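Local coordinates for protein COG3291: FOG: PKD repeat (Clostridium thermocellum, PDB 1WMX) that serves as the family 30 carbohydrate-binding module of a multidomain enzyme thought to degrade cellulose, and probably holds that enzyme on its polysaccharide substrate, at residues T41-T44 and P49-R52; D35-D40 and W64-T69. All coordinates share one frame; numbering follows the deposited sequence.

Contact 1. Residues T41-T44 and P49-R52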
loop_
_atom_site.group_PDB
_atom_site.type_symbol
_atom_site.label_atom_id
_atom_site.label_comp_id
_atom_site.label_asym_id
_atom_site.label_seq_id
_atom_site.Cartn_x
_atom_site.Cartn_y
_atom_site.Cartn_z
ATOM N N THR B 41 -21.482 12.720 -17.134
ATOM C CA THR B 41 -22.376 12.542 -18.260
ATOM C C THR B 41 -22.338 13.752 -19.189
ATOM O O THR B 41 -22.933 13.743 -20.265
ATOM C CB THR B 41 -23.814 12.311 -17.771
ATOM O OG1 THR B 41 -24.647 11.988 -18.886
ATOM C CG2 THR B 41 -24.358 13.558 -17.091
ATOM N N THR B 42 -21.631 14.796 -18.775
ATOM C CA THR B 42 -21.517 15.990 -19.599
ATOM C C THR B 42 -20.248 15.939 -20.455
ATOM O O THR B 42 -20.304 16.218 -21.653
ATOM C CB THR B 42 -21.550 17.272 -18.735
ATOM O OG1 THR B 42 -20.463 17.265 -17.807
ATOM C CG2 THR B 42 -22.860 17.338 -17.964
ATOM N N VAL B 43 -19.105 15.595 -19.864
ATOM C CA VAL B 43 -17.894 15.487 -20.678
ATOM C C VAL B 43 -17.894 14.031 -21.141
ATOM O O VAL B 43 -17.817 13.103 -20.336
ATOM C CB VAL B 43 -16.597 15.833 -19.890
ATOM C CG1 VAL B 43 -16.906 16.815 -18.787
ATOM C CG2 VAL B 43 -15.945 14.604 -19.366
ATOM N N THR B 44 -18.010 13.835 -22.448
ATOM C CA THR B 44 -18.088 12.495 -23.001
ATOM C C THR B 44 -17.007 12.175 -24.015
ATOM O O THR B 44 -16.270 13.050 -24.461
ATOM C CB THR B 44 -19.450 12.286 -23.675
ATOM O OG1 THR B 44 -19.599 13.232 -24.742
ATOM C CG2 THR B 44 -20.575 12.501 -22.682
ATOM N N PRO B 49 -20.235 8.336 -21.464
ATOM C CA PRO B 49 -19.836 9.138 -20.309
ATOM C C PRO B 49 -18.432 8.753 -19.859
ATOM O O PRO B 49 -17.937 7.672 -20.180
ATOM C CB PRO B 49 -20.908 8.808 -19.270
ATOM C CG PRO B 49 -21.308 7.417 -19.629
ATOM C CD PRO B 49 -21.388 7.483 -21.140
ATOM N N THR B 50 -17.788 9.643 -19.115
ATOM C CA THR B 50 -16.440 9.382 -18.660
ATOM C C THR B 50 -16.328 9.250 -17.141
ATOM O O THR B 50 -17.272 9.542 -16.405
ATOM C CB THR B 50 -15.512 10.482 -19.160
ATOM O OG1 THR B 50 -15.927 11.734 -18.609
ATOM C CG2 THR B 50 -15.574 10.571 -20.688
ATOM N N LEU B 51 -15.172 8.784 -16.683
ATOM C CA LEU B 51 -14.923 8.624 -15.262
ATOM C C LEU B 51 -14.098 9.831 -14.805
ATOM O O LEU B 51 -12.995 10.065 -15.297
ATOM C CB LEU B 51 -14.166 7.323 -15.030
ATOM C CG LEU B 51 -14.105 6.816 -13.594
ATOM C CD1 LEU B 51 -15.523 6.636 -13.038
ATOM C CD2 LEU B 51 -13.334 5.507 -13.567
ATOM N N ARG B 52 -14.638 10.599 -13.866
ATOM C CA ARG B 52 -13.974 11.808 -13.364
ATOM C C ARG B 52 -13.143 11.642 -12.093
ATOM O O ARG B 52 -13.668 11.267 -11.041
ATOM C CB ARG B 52 -15.020 12.910 -13.126
ATOM C CG ARG B 52 -14.445 14.270 -12.660
ATOM C CD ARG B 52 -15.540 15.112 -11.978
ATOM N NE ARG B 52 -16.766 15.045 -12.756
ATOM C CZ ARG B 52 -17.994 15.017 -12.258
ATOM N NH1 ARG B 52 -18.202 15.064 -10.944
ATOM N NH2 ARG B 52 -19.019 14.891 -13.092
#
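Val43 and Thr50 meet with their side chains crossing at about a right angle, and a single hydrogen bond runs beside the crossing. Thr50 donates from OG1 to the carbonyl O of Val43 over 2.9 Å. The hydroxyl approaches from above the carbonyl plane, 37° out of it. At chi1 62°, OG1 of Thr50 stands between its own backbone N and carbonyl carbon, which leaves CG2 beside the backbone N, 3.9 Å from CA of Thr44. Threonine suits this buried site because one branch donates while the other packs. On the opposing side chain, CG2 of Val43 comes implausibly close to the same hydroxyl and its chi1, -28°, is far from staggered, so its placing is doubtful. The contact lies at an edge of the beta-sandwich: strand 39-40 pairs antiparallel with strand 48-55, the chain turns a corner at 41-43, and it returns through a short beta hairpin. Nearer the surface, CB in the Pro49 ring touches CA of Thr41 at 4.1 Å, and CG2 of Thr44 lies alongside CA of Pro49. Proline, a compact ring with no N-H to donate, fits beside this turn. Both Val43 and Thr50 also touch Trp171 of strand 168-178.

Contact 2. Residues D35-D40 and W64-T69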
loop_
_atom_site.group_PDB
_atom_site.type_symbol
_atom_site.label_atom_id
_atom_site.label_comp_id
_atom_site.label_asym_id
_atom_site.label_seq_id
_atom_site.Cartn_x
_atom_site.Cartn_y
_atom_site.Cartn_z
ATOM N N ASP B 35 -18.772 6.615 -2.180
ATOM C CA ASP B 35 -17.385 6.223 -1.954
ATOM C C ASP B 35 -16.666 5.682 -3.179
ATOM O O ASP B 35 -15.792 4.821 -3.071
ATOM C CB ASP B 35 -17.275 5.235 -0.792
ATOM C CG ASP B 35 -17.684 5.857 0.531
ATOM O OD1 ASP B 35 -17.156 6.945 0.878
ATOM O OD2 ASP B 35 -18.534 5.261 1.223
ATOM N N THR B 36 -17.046 6.181 -4.349
ATOM C CA THR B 36 -16.384 5.778 -5.578
ATOM C C THR B 36 -16.346 6.973 -6.539
ATOM O O THR B 36 -16.913 8.026 -6.256
ATOM C CB THR B 36 -17.067 4.532 -6.239
ATOM O OG1 THR B 36 -16.261 4.083 -7.336
ATOM C CG2 THR B 36 -18.464 4.861 -6.747
ATOM N N LEU B 37 -15.667 6.816 -7.670
ATOM C CA LEU B 37 -15.561 7.895 -8.629
ATOM C C LEU B 37 -16.881 8.248 -9.310
ATOM O O LEU B 37 -17.661 7.376 -9.687
ATOM C CB LEU B 37 -14.501 7.543 -9.681
ATOM C CG LEU B 37 -13.094 8.145 -9.513
ATOM C CD1 LEU B 37 -12.711 8.285 -8.051
ATOM C CD2 LEU B 37 -12.104 7.265 -10.255
ATOM N N PRO B 38 -17.151 9.548 -9.465
ATOM C CA PRO B 38 -18.397 9.949 -10.117
ATOM C C PRO B 38 -18.294 9.760 -11.636
ATOM O O PRO B 38 -17.209 9.846 -12.207
ATOM C CB PRO B 38 -18.533 11.414 -9.721
ATOM C CG PRO B 38 -17.092 11.878 -9.678
ATOM C CD PRO B 38 -16.375 10.721 -9.008
ATOM N N VAL B 39 -19.422 9.478 -12.281
ATOM C CA VAL B 39 -19.459 9.297 -13.728
ATOM C C VAL B 39 -19.972 10.591 -14.352
ATOM O O VAL B 39 -21.088 11.037 -14.073
ATOM C CB VAL B 39 -20.374 8.110 -14.135
ATOM C CG1 VAL B 39 -20.430 7.979 -15.661
ATOM C CG2 VAL B 39 -19.839 6.822 -13.529
ATOM N N ASP B 40 -19.134 11.191 -15.189
ATOM C CA ASP B 40 -19.461 12.440 -15.851
ATOM C C ASP B 40 -20.274 12.176 -17.112
ATOM O O ASP B 40 -19.824 11.490 -18.028
ATOM C CB ASP B 40 -18.168 13.187 -16.176
ATOM C CG ASP B 40 -18.359 14.681 -16.238
ATOM O OD1 ASP B 40 -17.370 15.416 -16.007
ATOM O OD2 ASP B 40 -19.496 15.121 -16.517
ATOM N N TRP B 64 -4.858 10.617 -0.950
ATOM C CA TRP B 64 -6.124 10.310 -1.604
ATOM C C TRP B 64 -5.847 9.105 -2.479
ATOM O O TRP B 64 -4.762 8.973 -3.050
ATOM C CB TRP B 64 -6.663 11.476 -2.441
ATOM C CG TRP B 64 -5.812 11.920 -3.585
ATOM C CD1 TRP B 64 -5.013 13.026 -3.624
ATOM C CD2 TRP B 64 -5.694 11.296 -4.869
ATOM N NE1 TRP B 64 -4.411 13.133 -4.851
ATOM C CE2 TRP B 64 -4.808 12.084 -5.637
ATOM C CE3 TRP B 64 -6.252 10.146 -5.447
ATOM C CZ2 TRP B 64 -4.462 11.764 -6.957
ATOM C CZ3 TRP B 64 -5.910 9.827 -6.759
ATOM C CH2 TRP B 64 -5.020 10.635 -7.498
ATOM N N ILE B 65 -6.825 8.217 -2.573
ATOM C CA ILE B 65 -6.665 7.011 -3.358
ATOM C C ILE B 65 -7.967 6.630 -4.042
ATOM O O ILE B 65 -9.045 6.963 -3.567
ATOM C CB ILE B 65 -6.231 5.853 -2.452
ATOM C CG1 ILE B 65 -5.866 4.635 -3.290
ATOM C CG2 ILE B 65 -7.356 5.514 -1.476
ATOM C CD1 ILE B 65 -5.316 3.489 -2.465
ATOM N N SER B 66 -7.861 5.952 -5.178
ATOM C CA SER B 66 -9.040 5.482 -5.886
ATOM C C SER B 66 -8.820 4.028 -6.271
ATOM O O SER B 66 -7.874 3.719 -6.997
ATOM C CB SER B 66 -9.297 6.303 -7.147
ATOM O OG SER B 66 -10.444 5.807 -7.824
ATOM N N LEU B 67 -9.674 3.136 -5.778
ATOM C CA LEU B 67 -9.565 1.717 -6.104
ATOM C C LEU B 67 -10.731 1.306 -7.000
ATOM O O LEU B 67 -11.892 1.481 -6.645
ATOM C CB LEU B 67 -9.563 0.862 -4.826
ATOM C CG LEU B 67 -8.419 1.102 -3.825
ATOM C CD1 LEU B 67 -8.738 0.438 -2.501
ATOM C CD2 LEU B 67 -7.116 0.570 -4.383
ATOM N N LEU B 68 -10.410 0.775 -8.174
ATOM C CA LEU B 68 -11.428 0.320 -9.117
ATOM C C LEU B 68 -11.291 -1.197 -9.266
ATOM O O LEU B 68 -10.337 -1.690 -9.862
ATOM C CB LEU B 68 -11.240 1.014 -10.466
ATOM C CG LEU B 68 -11.258 2.548 -10.452
ATOM C CD1 LEU B 68 -10.902 3.071 -11.829
ATOM C CD2 LEU B 68 -12.630 3.058 -10.009
ATOM N N THR B 69 -12.250 -1.936 -8.723
ATOM C CA THR B 69 -12.200 -3.386 -8.769
ATOM C C THR B 69 -12.392 -3.971 -10.169
ATOM O O THR B 69 -13.062 -3.382 -11.024
ATOM C CB THR B 69 -13.263 -4.009 -7.840
ATOM O OG1 THR B 69 -14.562 -3.636 -8.299
ATOM C CG2 THR B 69 -13.099 -3.514 -6.403
HETATM O O HOH W 1 -13.418 4.005 -6.359
#
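Leu37 reaches across the interior of a two-sheet beta-sandwich, from the loop leading into edge strand 39-40, to Ser66 and Leu68 on strand 64-69 of the five-stranded sheet. The apolar contact is between the leucines: CD2 of Leu37 meets CD2 of Leu68 at 4.2 Å, methyl against methyl, as suits two branched aliphatic residues in a buried layer that Leu51 and Phe160 continue. Leu67 alternates to the other face of its strand, where it packs on Tyr113 of the second subunit. A close van der Waals contact of carbon with a polar atom comes next. The forked end of Leu37 straddles the serine hydroxyl, with CD2 3.3 Å and CD1 3.4 Å from OG of Ser66. Serine is small enough to lie under this fork. The polar links remain. OG of Ser66, anti to the backbone N (chi1 179°), forms a hydrogen bond with OG of Ser23 on the neighbouring strand 21-25. Across the contact itself the link is made by water: Thr36 OG1 and Leu67 O each accept a hydrogen from one bridging water, both at 3.0 Å. Since that water donates to both, the Thr36 hydroxyl can spend its own proton on the carbonyl O of Val19.

In the fold
From the N terminus, the chain enters contact 2 at residues 35-40 and passes directly into contact 1 at 41-44. A short hairpin brings it back as 49-52, closing the small loop of contact 1. Strand 48-55 then runs on, and strand 64-69 follows it to close the larger loop of contact 2, so contact 1 is nested inside contact 2. The small loop stays within the edge of the seven-stranded sheet, near the surface; the large one ties that edge to the five-stranded sheet through the interior. The two contacts also touch: probable backbone hydrogen bonds join Asp40 to Thr50 and Arg52 to Pro38.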